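Local coordinates for protein STE5 (Saccharomyces cerevisiae, PDB 3FZE) that serves as a scaffold in yeast pheromone signalling, its minimal scaffold domain co-catalysing phosphorylation of the MAP kinase Fus3 by Ste7, at residues A46-F51 with L177-L183; A52-F58 with G69-I75; V65-G69 with W97-L102. All coordinates share one frame; numbering follows the deposited sequence.

Contact 1 (A46-F51 with L177-L183)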
# COMPACT_ATOMS: atom_id res chain seq x y z
N ALA A 46 10.91 0.02 7.58
CA ALA A 46 10.58 0.42 8.94
C ALA A 46 9.43 -0.40 9.52
O ALA A 46 9.48 -0.83 10.68
CB ALA A 46 10.25 1.91 8.99
N LEU A 47 8.42 -0.65 8.69
CA LEU A 47 7.22 -1.36 9.14
C LEU A 47 7.53 -2.80 9.55
O LEU A 47 6.83 -3.35 10.40
CB LEU A 47 6.15 -1.32 8.05
CG LEU A 47 5.44 0.03 7.94
CD1 LEU A 47 4.70 0.18 6.61
CD2 LEU A 47 4.47 0.18 9.13
N THR A 48 8.57 -3.40 8.99
CA THR A 48 8.94 -4.75 9.40
C THR A 48 9.48 -4.84 10.83
O THR A 48 9.51 -5.92 11.40
CB THR A 48 9.96 -5.43 8.46
OG1 THR A 48 11.20 -4.71 8.50
CG2 THR A 48 9.42 -5.52 7.04
N ILE A 49 9.90 -3.71 11.41
CA ILE A 49 10.31 -3.70 12.82
C ILE A 49 9.13 -4.14 13.69
O ILE A 49 9.31 -4.86 14.67
CB ILE A 49 10.78 -2.30 13.26
CG1 ILE A 49 12.06 -1.90 12.52
CG2 ILE A 49 10.97 -2.23 14.78
CD1 ILE A 49 12.41 -0.44 12.68
N LYS A 50 7.93 -3.71 13.31
CA LYS A 50 6.70 -4.08 14.03
C LYS A 50 6.02 -5.33 13.47
O LYS A 50 5.46 -6.13 14.23
CB LYS A 50 5.71 -2.92 14.01
CG LYS A 50 4.45 -3.21 14.82
CD LYS A 50 3.66 -1.95 15.15
CE LYS A 50 2.36 -2.28 15.88
NZ LYS A 50 2.59 -2.58 17.33
N PHE A 51 6.07 -5.49 12.15
CA PHE A 51 5.38 -6.55 11.44
C PHE A 51 6.37 -7.39 10.65
O PHE A 51 6.60 -7.13 9.47
CB PHE A 51 4.34 -5.95 10.47
CG PHE A 51 3.28 -5.12 11.15
CD1 PHE A 51 2.31 -5.72 11.94
CD2 PHE A 51 3.25 -3.74 11.00
CE1 PHE A 51 1.32 -4.96 12.57
CE2 PHE A 51 2.27 -2.97 11.62
CZ PHE A 51 1.31 -3.58 12.40
N LEU A 177 1.82 6.86 8.11
CA LEU A 177 1.61 5.46 8.42
C LEU A 177 2.67 4.95 9.39
O LEU A 177 2.35 4.36 10.43
CB LEU A 177 1.60 4.64 7.12
CG LEU A 177 1.46 3.12 7.31
CD1 LEU A 177 0.11 2.77 7.93
CD2 LEU A 177 1.67 2.42 5.97
N CYS A 178 3.94 5.18 9.08
CA CYS A 178 5.02 4.66 9.91
C CYS A 178 5.05 5.28 11.29
O CYS A 178 5.20 4.58 12.31
CB CYS A 178 6.37 4.87 9.23
SG CYS A 178 6.57 3.77 7.84
N TYR A 179 4.92 6.60 11.34
CA TYR A 179 5.01 7.31 12.60
C TYR A 179 3.84 6.99 13.52
O TYR A 179 4.00 6.97 14.74
CB TYR A 179 5.21 8.82 12.40
CG TYR A 179 6.66 9.18 12.17
CD1 TYR A 179 7.31 8.81 10.98
CD2 TYR A 179 7.38 9.84 13.14
CE1 TYR A 179 8.64 9.12 10.78
CE2 TYR A 179 8.72 10.16 12.95
CZ TYR A 179 9.34 9.78 11.77
OH TYR A 179 10.67 10.11 11.59
N SER A 180 2.67 6.74 12.94
CA SER A 180 1.50 6.38 13.75
C SER A 180 1.77 5.08 14.52
O SER A 180 1.22 4.87 15.60
CB SER A 180 0.25 6.23 12.89
OG SER A 180 -0.17 7.48 12.37
N PHE A 181 2.63 4.23 13.97
CA PHE A 181 3.03 3.00 14.66
C PHE A 181 4.29 3.16 15.52
O PHE A 181 4.79 2.18 16.08
CB PHE A 181 3.20 1.85 13.65
CG PHE A 181 1.90 1.34 13.11
CD1 PHE A 181 1.10 0.50 13.87
CD2 PHE A 181 1.46 1.69 11.84
CE1 PHE A 181 -0.10 0.02 13.39
CE2 PHE A 181 0.26 1.22 11.35
CZ PHE A 181 -0.52 0.38 12.12
N GLY A 182 4.80 4.38 15.63
CA GLY A 182 5.98 4.66 16.43
C GLY A 182 7.29 4.24 15.78
O GLY A 182 8.27 3.95 16.46
N LEU A 183 7.30 4.20 14.45
CA LEU A 183 8.52 3.85 13.73
C LEU A 183 9.15 5.11 13.13
O LEU A 183 8.51 6.16 13.05
CB LEU A 183 8.20 2.82 12.64
CG LEU A 183 7.50 1.56 13.17
CD1 LEU A 183 6.87 0.76 12.04
CD2 LEU A 183 8.45 0.70 14.00
O HOH W 1 2.36 0.37 17.49
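In the alpha/beta/alpha, vWA-like fold of this domain, the C-terminal end of helix 35-50 packs against the end of helix 170-180 and the turn after it, chiefly through L47 and L183. The second helix closes in a Schellman motif: G182 takes a positive phi of 77°, its N bonds to Y179 O, and L183 N bonds back to C178 O. That turn brings L183 round against the first helix, where both of its methyls lie against A46 O, CD1 toward L47 and CD2 toward I49. CD1 lies 3.3 Å from A46 O and also meets the CA of L47, while CD2 slides past I49 and reaches its CB at 3.9 Å. L47 crosses L183 at about a right angle; its own CD2 sits 3.8 Å from L183 CD1, its CD1 touches L177 CD2, and its CG faces C178 SG at 3.9 Å. With CG anti to the carbonyl carbon (chi1 -76°), the end of L47 turns in toward the second segment. A46 adds its CB beside the CB of L183. Away from the L183 side, F51 points the edge of its ring at a face of F181; the planes stand at 84° and the centroids 5.5 Å apart. F51 also packs on N19 and L20 of strand 19-26, which places this ring pair where the helices meet the sheet. K50 extends anti to its backbone nitrogen and passes obliquely by the F181 ring, its CE 3.7 Å from F181 CD1, before bending at the last torsion. The bend turns NZ to a water weakly bonded both to K50 NZ, at 3.0 Å, and to F181 O.

Contact 2 (A52-F58 with G69-I75)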
# COMPACT_ATOMS: atom_id res chain seq x y z
N ALA A 52 6.97 -8.40 11.28
CA ALA A 52 7.97 -9.22 10.60
C ALA A 52 7.40 -9.92 9.36
O ALA A 52 8.11 -10.15 8.38
CB ALA A 52 8.55 -10.25 11.57
N ARG A 53 6.12 -10.25 9.41
CA ARG A 53 5.46 -10.95 8.31
C ARG A 53 4.77 -9.98 7.34
O ARG A 53 3.90 -10.36 6.56
CB ARG A 53 4.48 -11.99 8.85
CG ARG A 53 5.20 -12.99 9.76
CD ARG A 53 4.25 -13.98 10.40
NE ARG A 53 3.42 -13.31 11.37
CZ ARG A 53 2.17 -12.92 11.14
NH1 ARG A 53 1.61 -13.19 9.97
NH2 ARG A 53 1.49 -12.28 12.08
N LEU A 54 5.18 -8.72 7.38
CA LEU A 54 4.65 -7.70 6.46
C LEU A 54 4.58 -8.19 5.01
O LEU A 54 5.57 -8.68 4.47
CB LEU A 54 5.54 -6.46 6.51
CG LEU A 54 5.03 -5.23 5.77
CD1 LEU A 54 3.68 -4.75 6.32
CD2 LEU A 54 6.08 -4.12 5.85
N GLN A 55 3.41 -8.03 4.39
CA GLN A 55 3.20 -8.40 2.99
C GLN A 55 3.05 -7.15 2.14
O GLN A 55 2.61 -6.11 2.63
CB GLN A 55 1.93 -9.24 2.84
CG GLN A 55 1.92 -10.49 3.70
CD GLN A 55 2.91 -11.50 3.18
OE1 GLN A 55 2.80 -11.97 2.04
NE2 GLN A 55 3.89 -11.85 3.99
N PHE A 56 3.40 -7.26 0.86
CA PHE A 56 3.28 -6.13 -0.05
C PHE A 56 2.86 -6.62 -1.42
O PHE A 56 2.98 -7.80 -1.75
CB PHE A 56 4.60 -5.39 -0.19
CG PHE A 56 5.61 -6.10 -1.05
CD1 PHE A 56 5.75 -5.76 -2.39
CD2 PHE A 56 6.37 -7.14 -0.53
CE1 PHE A 56 6.67 -6.43 -3.20
CE2 PHE A 56 7.28 -7.82 -1.33
CZ PHE A 56 7.43 -7.47 -2.66
N CYS A 57 2.38 -5.69 -2.22
CA CYS A 57 2.15 -5.93 -3.63
C CYS A 57 2.33 -4.60 -4.36
O CYS A 57 1.75 -3.60 -3.96
CB CYS A 57 0.74 -6.46 -3.85
SG CYS A 57 0.39 -6.89 -5.57
N PHE A 58 3.15 -4.61 -5.40
CA PHE A 58 3.34 -3.45 -6.27
C PHE A 58 2.56 -3.65 -7.56
O PHE A 58 2.63 -4.73 -8.16
CB PHE A 58 4.82 -3.25 -6.60
CG PHE A 58 5.61 -2.62 -5.50
CD1 PHE A 58 5.49 -1.26 -5.23
CD2 PHE A 58 6.51 -3.36 -4.76
CE1 PHE A 58 6.23 -0.67 -4.21
CE2 PHE A 58 7.26 -2.78 -3.74
CZ PHE A 58 7.11 -1.43 -3.47
N GLY A 69 4.59 -10.28 -2.05
CA GLY A 69 5.03 -11.29 -1.12
C GLY A 69 5.47 -10.68 0.19
O GLY A 69 4.91 -9.68 0.64
N SER A 70 6.49 -11.29 0.79
CA SER A 70 7.00 -10.87 2.09
C SER A 70 8.04 -9.77 1.95
O SER A 70 9.03 -9.92 1.24
CB SER A 70 7.63 -12.06 2.83
OG SER A 70 8.54 -11.63 3.82
N VAL A 71 7.82 -8.65 2.64
CA VAL A 71 8.76 -7.54 2.59
C VAL A 71 10.18 -7.97 2.98
O VAL A 71 11.15 -7.63 2.31
CB VAL A 71 8.27 -6.35 3.44
CG1 VAL A 71 9.35 -5.29 3.53
CG2 VAL A 71 7.02 -5.74 2.83
N LEU A 72 10.30 -8.74 4.06
CA LEU A 72 11.62 -9.22 4.46
C LEU A 72 12.29 -10.05 3.37
O LEU A 72 13.51 -10.04 3.24
CB LEU A 72 11.51 -10.05 5.75
CG LEU A 72 11.17 -9.28 7.02
CD1 LEU A 72 11.15 -10.23 8.22
CD2 LEU A 72 12.18 -8.15 7.22
N HIS A 73 11.49 -10.77 2.59
CA HIS A 73 12.01 -11.64 1.54
C HIS A 73 12.47 -10.90 0.29
O HIS A 73 13.54 -11.18 -0.26
CB HIS A 73 10.96 -12.69 1.18
CG HIS A 73 11.38 -13.62 0.08
ND1 HIS A 73 10.51 -14.08 -0.88
CD2 HIS A 73 12.58 -14.17 -0.20
CE1 HIS A 73 11.16 -14.88 -1.71
NE2 HIS A 73 12.41 -14.95 -1.32
N LYS A 74 11.68 -9.93 -0.16
CA LYS A 74 11.91 -9.33 -1.47
C LYS A 74 12.48 -7.92 -1.47
O LYS A 74 13.16 -7.52 -2.42
CB LYS A 74 10.64 -9.42 -2.31
CG LYS A 74 10.29 -10.85 -2.68
CD LYS A 74 9.13 -10.94 -3.64
CE LYS A 74 8.98 -12.35 -4.18
NZ LYS A 74 7.83 -12.48 -5.12
N ILE A 75 12.22 -7.15 -0.42
CA ILE A 75 12.68 -5.76 -0.38
C ILE A 75 14.08 -5.68 0.22
O ILE A 75 14.27 -5.40 1.41
CB ILE A 75 11.68 -4.80 0.31
CG1 ILE A 75 10.27 -5.02 -0.22
CG2 ILE A 75 12.12 -3.35 0.14
CD1 ILE A 75 10.12 -4.90 -1.73
O HOH W 2 7.88 -9.71 5.65
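Strand 55-60 pairs antiparallel with the chain at G69 and S70: F56 N donates to G69 O at 2.9 Å, G69 N returns a bond to F56 O, and V71 N reaches L54 O at 2.9 Å just as helix 71-74 begins. The F56 ring lies between the two ends of 69-75, with G69 N over one face and I75 CD1 over the other, 4.1 Å from the centroid, as a CH-pi contact. With CG between the backbone N and the carbonyl carbon (chi1 76°), the ring is held in over 69-75, its edge at K74 CB. V71 CG2 fits against L54 CD2 at 3.6 Å. Q55 folds back at chi2, NE2 giving R53 O a nearly straight bond of 3.0 Å and lying against S70 CA. Replacing Q55 by an alanine would probably cost R53 O one of its two donors, the other being N19 ND2, and uncover the backbone around S70. S70 is the N-cap; in one of its two conformers OG accepts weakly from H73 N and donates to a water. That water also accepts from L72 N and gives to A52 O and L54 O, so polar backbone atoms at the helix start are satisfied while F56 and V71 build an apolar interior.

Contact 3 (V65-G69 with W97-L102)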
# COMPACT_ATOMS: atom_id res chain seq x y z
N VAL A 65 0.49 -6.64 -11.94
CA VAL A 65 1.25 -6.96 -10.74
C VAL A 65 2.73 -7.02 -11.08
O VAL A 65 3.13 -7.76 -11.98
CB VAL A 65 0.83 -8.32 -10.15
CG1 VAL A 65 1.74 -8.70 -8.96
CG2 VAL A 65 -0.63 -8.31 -9.74
N LEU A 66 3.53 -6.25 -10.35
CA LEU A 66 4.97 -6.18 -10.60
C LEU A 66 5.76 -7.08 -9.67
O LEU A 66 6.73 -7.72 -10.08
CB LEU A 66 5.45 -4.73 -10.48
CG LEU A 66 4.75 -3.73 -11.39
CD1 LEU A 66 5.35 -2.34 -11.22
CD2 LEU A 66 4.83 -4.16 -12.85
N ASP A 67 5.35 -7.15 -8.41
CA ASP A 67 5.99 -8.04 -7.47
C ASP A 67 5.12 -8.05 -6.22
O ASP A 67 4.24 -7.20 -6.07
CB ASP A 67 7.40 -7.59 -7.13
CG ASP A 67 8.23 -8.69 -6.50
OD1 ASP A 67 7.83 -9.87 -6.60
OD2 ASP A 67 9.27 -8.36 -5.89
N TYR A 68 5.34 -9.03 -5.36
CA TYR A 68 4.47 -9.21 -4.20
C TYR A 68 5.11 -10.21 -3.27
O TYR A 68 6.03 -10.92 -3.65
CB TYR A 68 3.10 -9.74 -4.63
CG TYR A 68 3.21 -11.09 -5.29
CD1 TYR A 68 3.25 -12.25 -4.54
CD2 TYR A 68 3.30 -11.19 -6.68
CE1 TYR A 68 3.37 -13.48 -5.15
CE2 TYR A 68 3.42 -12.41 -7.29
CZ TYR A 68 3.45 -13.55 -6.52
OH TYR A 68 3.57 -14.77 -7.15
N GLY A 69 4.59 -10.28 -2.05
CA GLY A 69 5.03 -11.29 -1.12
C GLY A 69 5.47 -10.68 0.19
O GLY A 69 4.91 -9.68 0.64
N TRP A 97 -7.31 -12.09 -6.33
CA TRP A 97 -6.06 -12.67 -6.81
C TRP A 97 -5.01 -12.60 -5.69
O TRP A 97 -4.31 -13.57 -5.42
CB TRP A 97 -5.52 -11.95 -8.05
CG TRP A 97 -4.15 -12.44 -8.40
CD1 TRP A 97 -3.84 -13.53 -9.18
CD2 TRP A 97 -2.90 -11.90 -7.95
NE1 TRP A 97 -2.48 -13.69 -9.24
CE2 TRP A 97 -1.88 -12.71 -8.50
CE3 TRP A 97 -2.55 -10.82 -7.14
CZ2 TRP A 97 -0.53 -12.45 -8.26
CZ3 TRP A 97 -1.20 -10.57 -6.90
CH2 TRP A 97 -0.21 -11.39 -7.46
N LEU A 98 -4.90 -11.44 -5.05
CA LEU A 98 -3.92 -11.25 -4.00
C LEU A 98 -4.17 -12.19 -2.81
O LEU A 98 -3.24 -12.81 -2.30
CB LEU A 98 -3.87 -9.79 -3.54
CG LEU A 98 -2.75 -9.44 -2.56
CD1 LEU A 98 -1.36 -9.57 -3.21
CD2 LEU A 98 -2.96 -8.03 -1.98
N LYS A 99 -5.43 -12.30 -2.38
CA LYS A 99 -5.74 -13.18 -1.26
C LYS A 99 -5.40 -14.63 -1.60
O LYS A 99 -4.79 -15.33 -0.79
CB LYS A 99 -7.21 -13.06 -0.84
CG LYS A 99 -7.61 -13.97 0.31
CD LYS A 99 -8.20 -15.29 -0.18
CE LYS A 99 -8.57 -16.20 0.99
NZ LYS A 99 -9.58 -17.23 0.60
N ASN A 100 -5.79 -15.08 -2.79
CA ASN A 100 -5.50 -16.45 -3.22
C ASN A 100 -3.99 -16.73 -3.32
O ASN A 100 -3.53 -17.84 -3.04
CB ASN A 100 -6.19 -16.76 -4.55
CG ASN A 100 -7.69 -16.97 -4.38
OD1 ASN A 100 -8.16 -17.33 -3.30
ND2 ASN A 100 -8.44 -16.73 -5.44
N THR A 101 -3.24 -15.71 -3.70
CA THR A 101 -1.80 -15.83 -3.86
C THR A 101 -1.07 -15.77 -2.52
O THR A 101 -0.22 -16.61 -2.24
CB THR A 101 -1.23 -14.75 -4.79
OG1 THR A 101 -1.83 -14.88 -6.09
CG2 THR A 101 0.27 -14.90 -4.92
N LEU A 102 -1.40 -14.78 -1.69
CA LEU A 102 -0.76 -14.63 -0.38
C LEU A 102 -1.28 -15.63 0.65
O LEU A 102 -0.55 -16.06 1.54
CB LEU A 102 -0.94 -13.22 0.18
CG LEU A 102 -0.36 -12.03 -0.60
CD1 LEU A 102 -0.62 -10.73 0.14
CD2 LEU A 102 1.12 -12.21 -0.85
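W97 O is gripped twice within its own helix, by T101 N and by T101 OG1, each at 2.9 Å, the two donors arriving from opposite faces of the carbonyl plane. The hydroxyl bond fixes the T101 side chain, turning its CG2, which lies anti to the backbone N (chi1 -61° for OG1), toward the strand 65-68. There CG2 comes to 3.4 Å from Y68 CE1, an oblique approach to the ring. The same OG1 stands over one face of the W97 indole, and V65 lies over the opposite face, so the indole is held between the threonine hydroxyl of its own helix and a valine of the strand. V65 CG2 makes the CH-pi contact, 4.0 Å from the centroid of the six-membered ring of W97, while V65 CG1 leans on W97 CH2 at 3.6 Å. The far rim of the indole then runs into Y68. W97 CH2 stands over a face of the tyrosine ring, shifted toward its rim and 3.6 Å from Y68 CD2; the ring planes are at 89°, making a T-shaped pair in which tryptophan supplies the edge and tyrosine the face. Beyond it, L102 CD2 touches G69 CA at 4.0 Å, where the chain turns a corner. Y68 also has K74 as a cation-pi partner, and K74 NZ bonds to both Y68 O and D67 OD1. L98, on the same helix, packs on C57 of the neighbouring strand 55-60. The axes of 97-102 and 65-68 run 34° apart in direction and come to 11.4 Å, with aromatic and apolar side chains of the helix covering one face at the border of the sheet. This is the helix-on-sheet packing expected of one outer layer in an alpha/beta/alpha, vWA-like domain.

In the fold
Contact 1 is buried and joins the ends of helices 35-50 and 170-180 with the loop residues that follow, whereas contact 2 is partly buried and contact 3 lies nearer the surface. Contacts 2 and 3 meet at the sheet border, where strands 55-60 and 65-68 are neighbours, and share G69, which pairs with F56 in contact 2 and meets L102 in contact 3. Contact 1 abuts contact 2 through T48 and L47, packed on V71, L72 and L54, but stays about 9 Å from contact 3 at the nearest atoms. Backbone hydrogen bonds define contact 2, while contacts 1 and 3 rely on apolar packing and an edge-to-face aromatic pair each.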